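Local atomic coordinates of putative uncharacterized protein (Trichoplax adhaerens, PDB entry 5OI9), a protein that probably takes part in centriole assembly as a STIL-family protein and whose N-terminal domain, the part described here, probably binds the centrosomal protein CEP85. Residues V160-M165 with V272-M277; N152-C157 with Y279-R284; K70-G75 with H108-V113; C325-D330 with L346-N351. All blocks are in the same frame, centred on the assembly; numbering follows the deposited sequence.

In the fold
Contact 1 is the most deeply buried of the four, its centre about 6 Å from the centre of the chain. Contact 2 touches it and uses the same helix, 270-281, but sits further out and is partly exposed. Contacts 3 and 4 both reach the nine-strand sheet, their centres about 17 Å from the chain centre, and do not touch each other. Chemistry follows place. Contact 1 is packing without a hydrogen bond between its segments. Contact 2 is the polar one, with backbone carbonyls at a helix end, an arginine and two waters. Contact 3 is aromatic and proline packing. Contact 4 joins two strands through apolar side chains.

Contact 1: V160-M165 with V272-M277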
loop_
_atom_site.group_PDB
_atom_site.type_symbol
_atom_site.label_atom_id
_atom_site.label_comp_id
_atom_site.label_asym_id
_atom_site.label_seq_id
_atom_site.Cartn_x
_atom_site.Cartn_y
_atom_site.Cartn_z
ATOM N N VAL A 160 9.767 -4.793 -0.020
ATOM C CA VAL A 160 8.755 -3.889 -0.554
ATOM C C VAL A 160 7.373 -4.473 -0.306
ATOM O O VAL A 160 7.115 -5.649 -0.592
ATOM C CB VAL A 160 8.998 -3.634 -2.049
ATOM C CG1 VAL A 160 7.797 -2.942 -2.672
ATOM C CG2 VAL A 160 10.259 -2.800 -2.246
ATOM N N ASP A 161 6.478 -3.649 0.238
ATOM C CA ASP A 161 5.121 -4.063 0.576
ATOM C C ASP A 161 4.155 -3.001 0.074
ATOM O O ASP A 161 4.275 -1.827 0.441
ATOM C CB ASP A 161 4.970 -4.263 2.089
ATOM C CG ASP A 161 3.709 -5.029 2.463
ATOM O OD1 ASP A 161 2.717 -4.984 1.704
ATOM O OD2 ASP A 161 3.713 -5.681 3.528
ATOM N N ILE A 162 3.197 -3.414 -0.764
ATOM C CA ILE A 162 2.198 -2.480 -1.274
ATOM C C ILE A 162 1.393 -1.873 -0.134
ATOM O O ILE A 162 0.928 -0.731 -0.230
ATOM C CB ILE A 162 1.284 -3.182 -2.300
ATOM C CG1 ILE A 162 2.119 -3.825 -3.406
ATOM C CG2 ILE A 162 0.293 -2.201 -2.905
ATOM C CD1 ILE A 162 1.290 -4.519 -4.464
ATOM N N LYS A 163 1.228 -2.611 0.969
ATOM C CA LYS A 163 0.490 -2.094 2.116
ATOM C C LYS A 163 1.163 -0.875 2.736
ATOM O O LYS A 163 0.491 -0.085 3.408
ATOM C CB LYS A 163 0.321 -3.188 3.174
ATOM C CG LYS A 163 -0.519 -4.370 2.718
ATOM C CD LYS A 163 -0.698 -5.393 3.835
ATOM C CE LYS A 163 0.609 -6.093 4.169
ATOM N NZ LYS A 163 1.114 -6.902 3.024
ATOM N N ASP A 164 2.469 -0.700 2.526
ATOM C CA ASP A 164 3.161 0.480 3.029
ATOM C C ASP A 164 2.845 1.735 2.228
ATOM O O ASP A 164 3.262 2.825 2.632
ATOM C CB ASP A 164 4.675 0.251 3.024
ATOM C CG ASP A 164 5.100 -0.875 3.944
ATOM O OD1 ASP A 164 4.451 -1.064 4.994
ATOM O OD2 ASP A 164 6.089 -1.566 3.620
HETATM N N MSE A 165 2.132 1.608 1.112
HETATM C CA MSE A 165 1.860 2.737 0.224
HETATM C C MSE A 165 0.536 3.438 0.520
HETATM O O MSE A 165 0.193 4.414 -0.139
HETATM C CB MSE A 165 1.862 2.275 -1.235
HETATM C CG MSE A 165 3.150 1.611 -1.653
HETATM SE SE MSE A 165 4.649 2.811 -1.375
HETATM C CE MSE A 165 6.009 1.459 -1.022
ATOM N N VAL A 272 5.201 -2.439 -8.832
ATOM C CA VAL A 272 6.351 -1.800 -9.466
ATOM C C VAL A 272 6.507 -0.370 -8.965
ATOM O O VAL A 272 7.599 0.053 -8.569
ATOM C CB VAL A 272 6.212 -1.847 -10.998
ATOM C CG1 VAL A 272 7.360 -1.095 -11.658
ATOM C CG2 VAL A 272 6.160 -3.288 -11.480
ATOM N N TRP A 273 5.414 0.396 -8.986
ATOM C CA TRP A 273 5.427 1.740 -8.421
ATOM C C TRP A 273 5.837 1.718 -6.954
ATOM O O TRP A 273 6.570 2.601 -6.495
ATOM C CB TRP A 273 4.050 2.377 -8.591
ATOM C CG TRP A 273 3.898 3.736 -7.979
ATOM C CD1 TRP A 273 4.189 4.936 -8.560
ATOM C CD2 TRP A 273 3.384 4.036 -6.675
ATOM N NE1 TRP A 273 3.901 5.964 -7.694
ATOM C CE2 TRP A 273 3.402 5.437 -6.532
ATOM C CE3 TRP A 273 2.913 3.256 -5.615
ATOM C CZ2 TRP A 273 2.966 6.076 -5.371
ATOM C CZ3 TRP A 273 2.484 3.891 -4.462
ATOM C CH2 TRP A 273 2.515 5.286 -4.349
ATOM N N SER A 274 5.386 0.703 -6.209
ATOM C CA SER A 274 5.733 0.607 -4.795
ATOM C C SER A 274 7.231 0.414 -4.606
ATOM O O SER A 274 7.830 0.995 -3.692
ATOM C CB SER A 274 4.957 -0.536 -4.141
ATOM O OG SER A 274 3.557 -0.321 -4.232
ATOM N N ALA A 275 7.856 -0.397 -5.465
ATOM C CA ALA A 275 9.302 -0.573 -5.390
ATOM C C ALA A 275 10.031 0.719 -5.739
ATOM O O ALA A 275 11.019 1.075 -5.085
ATOM C CB ALA A 275 9.737 -1.711 -6.310
ATOM N N CYS A 276 9.551 1.439 -6.759
ATOM C CA CYS A 276 10.150 2.721 -7.120
ATOM C C CYS A 276 10.077 3.711 -5.963
ATOM O O CYS A 276 11.068 4.373 -5.633
ATOM C CB CYS A 276 9.457 3.299 -8.355
ATOM S SG CYS A 276 9.658 2.327 -9.864
HETATM N N MSE A 277 8.904 3.831 -5.342
HETATM C CA MSE A 277 8.714 4.732 -4.209
HETATM C C MSE A 277 9.632 4.372 -3.056
HETATM O O MSE A 277 10.270 5.237 -2.452
HETATM C CB MSE A 277 7.260 4.700 -3.738
HETATM C CG MSE A 277 6.296 5.290 -4.739
HETATM SE SE MSE A 277 6.667 7.167 -5.081
HETATM C CE MSE A 277 5.852 7.884 -3.470
#
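Van der Waals packing carries this contact, and no hydrogen bond runs between V160-M165 and V272-M277. The selenomethionine M165 does most of the work. Its CG is anti to the carbonyl carbon, and the bend at chi2 (-58°) turns SE toward M277 and CE back to S274. M165 CG sits 3.2 Å from S274 OG. M165 CE lies 3.3 Å from S274 O. M165 SE ends 4.0 Å from M277 CB, where the two selenomethionines cross obliquely. At the other end V160 CG1, anti to the backbone N (chi1 168°), is 3.8 Å from A275 N, and its CG2 lies beside A275 CB. I162 adds a smaller patch next to S274 OG.

The aromatic part involves W273. M165 CB meets W273 CZ3 at 3.7 Å, at the ring edge and near its plane. M165 SE is 4.8 Å from the centroid of the six-membered ring of W273 and 48° off its normal, an oblique Met-aromatic contact. M277 CG covers one face of the same indole. This is a loop with a short 3-10 turn, between helix 139-155 and strand 167-176, docked on the side of helix 270-281.

The buried S274 OG is hydrogen-bonded back to P270 O, and W273 NE1 to A194 O in another part of the chain. In the loop, D161 OD1 accepts from K163 N in an Asx turn and from K163 NZ in a salt bridge, which ties the start of the 3-10 turn together.

Contact 2: N152-C157 with Y279-R284; sequences NLKLSC and YLYSQR
The backbones come closest where both helices end, with K154 CA 4.2 Å from S282 CA, and S156 and S282 are the first residues to leave helical geometry. Q283 N donates to K154 O at 2.8 Å, nearly straight (163°) and on a lone pair in the carbonyl plane. R284 bends at chi2 so that NE reaches L155 O at 2.8 Å. The oxygen lies in the guanidinium plane, while NE stands above the carbonyl plane; NH2 adds a weak bond to the same oxygen. L155 CD2 lies over the centre of one guanidinium face.

K154 is extended beyond CG and runs alongside Q283, with K154 CD 3.5 Å from Q283 NE2. One water accepts from both K154 NZ and Q283 NE2. An alanine here would remove the chain beyond CB and would probably lose both this flank along Q283 and the water link. K154 CG also meets the edge of the Y281 ring, while L153 CD1 lies over one face, 4.1 Å from Y281 CD2. The hydroxyl of Y281 bonds to S319 O.

A second water joins S156 O to S282 OG. R284 N donates to S282 OG at 3.2 Å, which makes an ST turn just beyond helix 270-281. The pattern is a helix C-terminus whose last carbonyls are taken by N-H donors from a distant segment of the same chain, and the charge of R284 probably suits that end.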
loop_
_atom_site.group_PDB
_atom_site.type_symbol
_atom_site.label_atom_id
_atom_site.label_comp_id
_atom_site.label_asym_id
_atom_site.label_seq_id
_atom_site.Cartn_x
_atom_site.Cartn_y
_atom_site.Cartn_z
ATOM N N ASN A 152 7.765 5.644 7.678
ATOM C CA ASN A 152 8.016 4.219 7.508
ATOM C C ASN A 152 8.733 3.939 6.194
ATOM O O ASN A 152 9.630 3.093 6.141
ATOM C CB ASN A 152 6.710 3.429 7.579
ATOM C CG ASN A 152 6.913 1.948 7.296
ATOM O OD1 ASN A 152 7.500 1.226 8.102
ATOM N ND2 ASN A 152 6.433 1.492 6.145
ATOM N N LEU A 153 8.357 4.644 5.122
ATOM C CA LEU A 153 9.039 4.454 3.845
ATOM C C LEU A 153 10.505 4.871 3.921
ATOM O O LEU A 153 11.362 4.254 3.276
ATOM C CB LEU A 153 8.321 5.228 2.740
ATOM C CG LEU A 153 6.950 4.699 2.310
ATOM C CD1 LEU A 153 6.411 5.511 1.143
ATOM C CD2 LEU A 153 7.039 3.224 1.947
ATOM N N LYS A 154 10.813 5.906 4.705
ATOM C CA LYS A 154 12.197 6.358 4.821
ATOM C C LYS A 154 13.042 5.400 5.650
ATOM O O LYS A 154 14.239 5.237 5.377
ATOM C CB LYS A 154 12.253 7.756 5.437
ATOM C CG LYS A 154 11.643 8.859 4.587
ATOM C CD LYS A 154 11.571 10.171 5.362
ATOM C CE LYS A 154 10.886 11.251 4.544
ATOM N NZ LYS A 154 10.841 12.544 5.273
ATOM N N LEU A 155 12.449 4.753 6.653
ATOM C CA LEU A 155 13.218 4.040 7.663
ATOM C C LEU A 155 13.055 2.526 7.629
ATOM O O LEU A 155 13.801 1.831 8.328
ATOM C CB LEU A 155 12.846 4.548 9.065
ATOM C CG LEU A 155 13.133 6.029 9.329
ATOM C CD1 LEU A 155 12.652 6.440 10.716
ATOM C CD2 LEU A 155 14.614 6.321 9.164
ATOM N N SER A 156 12.114 1.996 6.852
ATOM C CA SER A 156 11.883 0.557 6.842
ATOM C C SER A 156 13.087 -0.188 6.277
ATOM O O SER A 156 13.758 0.287 5.357
ATOM C CB SER A 156 10.641 0.220 6.019
ATOM O OG SER A 156 10.473 -1.181 5.903
ATOM N N CYS A 157 13.353 -1.368 6.838
ATOM C CA CYS A 157 14.395 -2.261 6.345
ATOM C C CYS A 157 13.825 -3.534 5.731
ATOM O O CYS A 157 14.587 -4.455 5.421
ATOM C CB CYS A 157 15.364 -2.623 7.475
ATOM S SG CYS A 157 16.270 -1.234 8.201
ATOM N N TYR A 279 12.462 2.784 -3.196
ATOM C CA TYR A 279 13.838 3.142 -3.535
ATOM C C TYR A 279 14.070 4.642 -3.389
ATOM O O TYR A 279 15.102 5.069 -2.857
ATOM C CB TYR A 279 14.159 2.680 -4.958
ATOM C CG TYR A 279 15.552 3.028 -5.437
ATOM C CD1 TYR A 279 16.665 2.341 -4.963
ATOM C CD2 TYR A 279 15.754 4.030 -6.377
ATOM C CE1 TYR A 279 17.940 2.650 -5.405
ATOM C CE2 TYR A 279 17.025 4.345 -6.828
ATOM C CZ TYR A 279 18.114 3.655 -6.337
ATOM O OH TYR A 279 19.381 3.970 -6.780
ATOM N N LEU A 280 13.118 5.456 -3.847
ATOM C CA LEU A 280 13.285 6.906 -3.774
ATOM C C LEU A 280 13.262 7.404 -2.334
ATOM O O LEU A 280 14.017 8.316 -1.975
ATOM C CB LEU A 280 12.196 7.602 -4.586
ATOM C CG LEU A 280 12.267 7.409 -6.098
ATOM C CD1 LEU A 280 11.182 8.210 -6.787
ATOM C CD2 LEU A 280 13.640 7.808 -6.605
ATOM N N TYR A 281 12.403 6.822 -1.495
ATOM C CA TYR A 281 12.218 7.340 -0.144
ATOM C C TYR A 281 13.273 6.843 0.835
ATOM O O TYR A 281 13.609 7.561 1.785
ATOM C CB TYR A 281 10.832 6.965 0.379
ATOM C CG TYR A 281 9.792 8.036 0.171
ATOM C CD1 TYR A 281 9.661 9.086 1.070
ATOM C CD2 TYR A 281 8.936 7.999 -0.919
ATOM C CE1 TYR A 281 8.711 10.072 0.886
ATOM C CE2 TYR A 281 7.983 8.979 -1.109
ATOM C CZ TYR A 281 7.873 10.010 -0.205
ATOM O OH TYR A 281 6.921 10.985 -0.398
ATOM N N SER A 282 13.796 5.634 0.633
ATOM C CA SER A 282 14.603 4.982 1.657
ATOM C C SER A 282 15.832 5.807 2.015
ATOM O O SER A 282 16.619 6.190 1.146
ATOM C CB SER A 282 15.030 3.592 1.188
ATOM O OG SER A 282 15.819 2.951 2.180
ATOM N N GLN A 283 15.988 6.081 3.307
ATOM C CA GLN A 283 17.216 6.659 3.831
ATOM C C GLN A 283 18.138 5.605 4.429
ATOM O O GLN A 283 19.188 5.952 4.976
ATOM C CB GLN A 283 16.888 7.741 4.866
ATOM C CG GLN A 283 16.171 8.943 4.262
ATOM C CD GLN A 283 15.765 9.975 5.297
ATOM O OE1 GLN A 283 16.182 9.911 6.453
ATOM N NE2 GLN A 283 14.946 10.935 4.883
ATOM N N ARG A 284 17.762 4.325 4.343
ATOM C CA ARG A 284 18.675 3.236 4.662
ATOM C C ARG A 284 19.672 2.979 3.541
ATOM O O ARG A 284 20.715 2.365 3.785
ATOM C CB ARG A 284 17.894 1.951 4.950
ATOM C CG ARG A 284 16.838 2.080 6.038
ATOM C CD ARG A 284 17.443 2.580 7.339
ATOM N NE ARG A 284 16.493 2.489 8.443
ATOM C CZ ARG A 284 16.709 2.986 9.656
ATOM N NH1 ARG A 284 17.844 3.615 9.926
ATOM N NH2 ARG A 284 15.788 2.856 10.600
HETATM O O HOH W 1 13.363 12.994 5.842
HETATM O O HOH W 2 15.590 0.356 3.202
#

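Contact 3: K70-G75 with H108-V113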
loop_
_atom_site.group_PDB
_atom_site.type_symbol
_atom_site.label_atom_id
_atom_site.label_comp_id
_atom_site.label_asym_id
_atom_site.label_seq_id
_atom_site.Cartn_x
_atom_site.Cartn_y
_atom_site.Cartn_z
ATOM N N LYS A 70 -10.676 2.865 20.886
ATOM C CA LYS A 70 -9.636 2.684 19.877
ATOM C C LYS A 70 -9.425 1.191 19.662
ATOM O O LYS A 70 -8.936 0.495 20.559
ATOM C CB LYS A 70 -8.333 3.355 20.307
ATOM C CG LYS A 70 -8.436 4.849 20.528
ATOM C CD LYS A 70 -8.648 5.594 19.223
ATOM C CE LYS A 70 -8.499 7.094 19.421
ATOM N NZ LYS A 70 -8.581 7.826 18.126
ATOM N N PHE A 71 -9.783 0.703 18.476
ATOM C CA PHE A 71 -9.561 -0.695 18.129
ATOM C C PHE A 71 -8.810 -0.810 16.810
ATOM O O PHE A 71 -8.338 0.192 16.264
ATOM C CB PHE A 71 -10.884 -1.461 18.022
ATOM C CG PHE A 71 -11.723 -1.417 19.264
ATOM C CD1 PHE A 71 -11.282 -2.000 20.441
ATOM C CD2 PHE A 71 -12.972 -0.816 19.247
ATOM C CE1 PHE A 71 -12.061 -1.968 21.582
ATOM C CE2 PHE A 71 -13.758 -0.783 20.384
ATOM C CZ PHE A 71 -13.302 -1.359 21.553
ATOM N N PHE A 72 -8.709 -2.030 16.286
ATOM C CA PHE A 72 -8.159 -2.271 14.961
ATOM C C PHE A 72 -9.108 -3.156 14.170
ATOM O O PHE A 72 -9.734 -4.066 14.724
ATOM C CB PHE A 72 -6.772 -2.940 15.025
ATOM C CG PHE A 72 -5.709 -2.086 15.650
ATOM C CD1 PHE A 72 -5.102 -1.073 14.927
ATOM C CD2 PHE A 72 -5.308 -2.301 16.959
ATOM C CE1 PHE A 72 -4.120 -0.284 15.498
ATOM C CE2 PHE A 72 -4.327 -1.516 17.537
ATOM C CZ PHE A 72 -3.732 -0.506 16.806
ATOM N N LEU A 73 -9.224 -2.871 12.881
ATOM C CA LEU A 73 -9.730 -3.829 11.915
ATOM C C LEU A 73 -8.548 -4.379 11.127
ATOM O O LEU A 73 -7.554 -3.684 10.904
ATOM C CB LEU A 73 -10.754 -3.190 10.973
ATOM C CG LEU A 73 -12.071 -2.734 11.611
ATOM C CD1 LEU A 73 -13.014 -2.161 10.568
ATOM C CD2 LEU A 73 -12.736 -3.884 12.358
ATOM N N LEU A 74 -8.642 -5.645 10.738
ATOM C CA LEU A 74 -7.584 -6.303 9.987
ATOM C C LEU A 74 -8.127 -6.713 8.629
ATOM O O LEU A 74 -9.214 -7.296 8.540
ATOM C CB LEU A 74 -7.038 -7.522 10.737
ATOM C CG LEU A 74 -6.477 -7.245 12.132
ATOM C CD1 LEU A 74 -5.814 -8.486 12.701
ATOM C CD2 LEU A 74 -5.505 -6.075 12.103
ATOM N N GLY A 75 -7.369 -6.406 7.577
ATOM C CA GLY A 75 -7.786 -6.705 6.225
ATOM C C GLY A 75 -6.648 -7.284 5.409
ATOM O O GLY A 75 -5.521 -7.430 5.887
ATOM N N HIS A 108 -0.491 1.239 21.744
ATOM C CA HIS A 108 -1.648 0.441 21.356
ATOM C C HIS A 108 -1.352 -0.233 20.020
ATOM O O HIS A 108 -1.174 0.450 19.005
ATOM C CB HIS A 108 -2.891 1.330 21.264
ATOM C CG HIS A 108 -4.153 0.595 20.932
ATOM N ND1 HIS A 108 -4.628 -0.455 21.688
ATOM C CD2 HIS A 108 -5.052 0.778 19.936
ATOM C CE1 HIS A 108 -5.758 -0.896 21.165
ATOM N NE2 HIS A 108 -6.038 -0.164 20.101
ATOM N N VAL A 109 -1.291 -1.562 20.023
ATOM C CA VAL A 109 -0.890 -2.332 18.844
ATOM C C VAL A 109 -1.819 -3.526 18.682
ATOM O O VAL A 109 -2.491 -3.943 19.636
ATOM C CB VAL A 109 0.575 -2.813 18.944
ATOM C CG1 VAL A 109 1.533 -1.631 18.933
ATOM C CG2 VAL A 109 0.773 -3.668 20.189
ATOM N N PRO A 110 -1.885 -4.094 17.475
ATOM C CA PRO A 110 -2.723 -5.282 17.266
ATOM C C PRO A 110 -2.257 -6.467 18.100
ATOM O O PRO A 110 -1.127 -6.516 18.591
ATOM C CB PRO A 110 -2.573 -5.568 15.766
ATOM C CG PRO A 110 -2.193 -4.264 15.169
ATOM C CD PRO A 110 -1.350 -3.575 16.202
ATOM N N THR A 111 -3.158 -7.442 18.247
ATOM C CA THR A 111 -2.866 -8.625 19.053
ATOM C C THR A 111 -1.700 -9.413 18.469
ATOM O O THR A 111 -0.660 -9.581 19.116
ATOM C CB THR A 111 -4.111 -9.508 19.160
ATOM O OG1 THR A 111 -5.102 -8.850 19.959
ATOM C CG2 THR A 111 -3.762 -10.851 19.793
ATOM N N ALA A 112 -1.858 -9.908 17.244
ATOM C CA ALA A 112 -0.826 -10.697 16.577
ATOM C C ALA A 112 -0.788 -10.284 15.113
ATOM O O ALA A 112 -1.685 -10.638 14.341
ATOM C CB ALA A 112 -1.090 -12.195 16.722
ATOM N N VAL A 113 0.247 -9.536 14.732
ATOM C CA VAL A 113 0.362 -9.051 13.362
ATOM C C VAL A 113 0.729 -10.213 12.449
ATOM O O VAL A 113 1.791 -10.828 12.596
ATOM C CB VAL A 113 1.394 -7.920 13.265
ATOM C CG1 VAL A 113 1.464 -7.391 11.841
ATOM C CG2 VAL A 113 1.051 -6.806 14.242
#
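F72 carries this contact from strand 69-79. Its CB points toward 108-113, and CG, anti to the carbonyl carbon (chi1 -65°), lies 4.2 Å from P110 CG. Further out, F72 CD2 sits 3.9 Å from both H108 NE2 and P110 N. F72 CE2 makes the nearest approach, over one face of the imidazole near its rim, 3.4 Å from H108 NE2 and equally near CD2. At the tip, F72 CZ is 3.5 Å from H108 O, which lies in the ring plane at the edge. The two rings meet tip to tip, with planes 18° apart, but are slid so far that they barely overlap. P110 crosses the phenyl at about a right angle. Its CG stands 4.0 Å from the F72 ring centroid, close to the ring normal, a CH-pi contact. An alanine here would remove the ring and would probably lose the packing under both H108 and P110.

F71, the residue before, points away, to helix 45-61. Strand 69-79 is hydrogen-bonded to strands 85-97 and 118-126, and I119 of the latter also touches F72 and P110. The short strand 108-109, paired with 85-97, and the loop after it at P110 fold over F72, on the side of the sheet away from helix 45-61.

Contact 4: C325-D330 with L346-N351; sequences CQASDD and LQLVPN
The tight end of this contact is at C325. Its SG takes the crowded position between the backbone N and the carbonyl carbon (chi1 81°) and so turns to P350, with C325 SG 3.5 Å from P350 CA and 3.6 Å from P350 CB. L348 CB lies on the same sulfur at 3.9 Å. Next along, A327 CB presses on the backbone, 3.5 Å from Q347 O, and has L348 CD1 at 4.1 Å.

Toward D330 the packing loosens. L346 CD2 lies 4.2 Å from A327 CB and 4.0 Å from D329 CB, and S328 and D329 are exposed. D330 N makes a weak bond to D329 OD1.

The strands run antiparallel (164°), their axes 6.6 Å apart, yet no hydrogen bond joins the two segments. Each uses its backbone elsewhere: A327 and D329 pair with strand 180-192, L346 and L348 with strand 39-44. They end the main run of the curled sheet, an arrangement that resembles the seam of an open barrel. N356 bonds to Q347 O and V349 N and weakly to Q326 O. The chemistry implies a seam closed by sulfur, methyl and proline packing, with N356 as a polar link, weak on the Q326 side.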
loop_
_atom_site.group_PDB
_atom_site.type_symbol
_atom_site.label_atom_id
_atom_site.label_comp_id
_atom_site.label_asym_id
_atom_site.label_seq_id
_atom_site.Cartn_x
_atom_site.Cartn_y
_atom_site.Cartn_z
ATOM N N CYS A 325 -9.094 11.183 0.603
ATOM C CA CYS A 325 -10.530 11.445 0.592
ATOM C C CYS A 325 -11.217 10.503 1.567
ATOM O O CYS A 325 -10.563 9.647 2.174
ATOM C CB CYS A 325 -11.131 11.274 -0.803
ATOM S SG CYS A 325 -11.468 9.567 -1.265
ATOM N N GLN A 326 -12.529 10.650 1.730
ATOM C CA GLN A 326 -13.271 9.777 2.621
ATOM C C GLN A 326 -14.556 9.328 1.944
ATOM O O GLN A 326 -15.031 9.939 0.983
ATOM C CB GLN A 326 -13.588 10.463 3.953
ATOM C CG GLN A 326 -14.567 11.612 3.834
ATOM C CD GLN A 326 -15.135 12.031 5.174
ATOM O OE1 GLN A 326 -14.400 12.421 6.081
ATOM N NE2 GLN A 326 -16.455 11.943 5.309
ATOM N N ALA A 327 -15.106 8.236 2.464
ATOM C CA ALA A 327 -16.401 7.726 2.047
ATOM C C ALA A 327 -17.126 7.208 3.278
ATOM O O ALA A 327 -16.497 6.800 4.258
ATOM C CB ALA A 327 -16.268 6.620 0.992
ATOM N N SER A 328 -18.453 7.243 3.232
ATOM C CA SER A 328 -19.233 6.832 4.387
ATOM C C SER A 328 -20.558 6.244 3.932
ATOM O O SER A 328 -21.069 6.568 2.857
ATOM C CB SER A 328 -19.477 7.999 5.354
ATOM O OG SER A 328 -20.161 9.060 4.717
ATOM N N ASP A 329 -21.101 5.368 4.771
ATOM C CA ASP A 329 -22.394 4.757 4.525
ATOM C C ASP A 329 -22.930 4.240 5.852
ATOM O O ASP A 329 -22.166 3.959 6.779
ATOM C CB ASP A 329 -22.289 3.629 3.490
ATOM C CG ASP A 329 -23.638 3.214 2.933
ATOM O OD1 ASP A 329 -24.675 3.674 3.456
ATOM O OD2 ASP A 329 -23.657 2.428 1.961
ATOM N N ASP A 330 -24.251 4.141 5.938
ATOM C CA ASP A 330 -24.898 3.590 7.116
ATOM C C ASP A 330 -25.157 2.102 6.926
ATOM O O ASP A 330 -25.378 1.626 5.809
ATOM C CB ASP A 330 -26.219 4.306 7.400
ATOM C CG ASP A 330 -26.034 5.775 7.718
ATOM O OD1 ASP A 330 -25.042 6.125 8.389
ATOM O OD2 ASP A 330 -26.890 6.583 7.298
ATOM N N LEU A 346 -17.282 0.325 0.111
ATOM C CA LEU A 346 -17.019 1.752 -0.008
ATOM C C LEU A 346 -16.057 1.992 -1.162
ATOM O O LEU A 346 -15.104 1.230 -1.357
ATOM C CB LEU A 346 -16.434 2.321 1.289
ATOM C CG LEU A 346 -17.368 2.341 2.498
ATOM C CD1 LEU A 346 -16.615 2.715 3.768
ATOM C CD2 LEU A 346 -18.522 3.303 2.253
ATOM N N GLN A 347 -16.318 3.049 -1.926
ATOM C CA GLN A 347 -15.497 3.438 -3.066
ATOM C C GLN A 347 -14.771 4.733 -2.732
ATOM O O GLN A 347 -15.402 5.715 -2.324
ATOM C CB GLN A 347 -16.361 3.622 -4.317
ATOM C CG GLN A 347 -17.186 2.399 -4.698
ATOM C CD GLN A 347 -16.372 1.345 -5.425
ATOM O OE1 GLN A 347 -16.129 1.454 -6.627
ATOM N NE2 GLN A 347 -15.950 0.316 -4.698
ATOM N N LEU A 348 -13.451 4.735 -2.890
ATOM C CA LEU A 348 -12.634 5.903 -2.571
ATOM C C LEU A 348 -11.815 6.274 -3.799
ATOM O O LEU A 348 -10.935 5.514 -4.217
ATOM C CB LEU A 348 -11.724 5.637 -1.364
ATOM C CG LEU A 348 -12.369 5.511 0.025
ATOM C CD1 LEU A 348 -13.078 4.177 0.203
ATOM C CD2 LEU A 348 -11.352 5.711 1.142
ATOM N N VAL A 349 -12.114 7.432 -4.381
ATOM C CA VAL A 349 -11.328 7.992 -5.478
ATOM C C VAL A 349 -10.714 9.294 -4.973
ATOM O O VAL A 349 -11.270 10.377 -5.205
ATOM C CB VAL A 349 -12.180 8.211 -6.739
ATOM C CG1 VAL A 349 -11.321 8.716 -7.891
ATOM C CG2 VAL A 349 -12.888 6.921 -7.134
ATOM N N PRO A 350 -9.588 9.233 -4.271
ATOM C CA PRO A 350 -9.037 10.432 -3.636
ATOM C C PRO A 350 -8.263 11.295 -4.621
ATOM O O PRO A 350 -7.783 10.831 -5.655
ATOM C CB PRO A 350 -8.105 9.855 -2.566
ATOM C CG PRO A 350 -7.645 8.561 -3.146
ATOM C CD PRO A 350 -8.781 8.032 -3.989
ATOM N N ASN A 351 -8.146 12.580 -4.277
ATOM C CA ASN A 351 -7.342 13.497 -5.074
ATOM C C ASN A 351 -6.561 14.436 -4.162
ATOM O O ASN A 351 -6.640 14.365 -2.931
ATOM C CB ASN A 351 -8.196 14.279 -6.089
ATOM C CG ASN A 351 -9.190 15.233 -5.441
ATOM O OD1 ASN A 351 -9.213 15.416 -4.225
ATOM N ND2 ASN A 351 -10.020 15.856 -6.272
#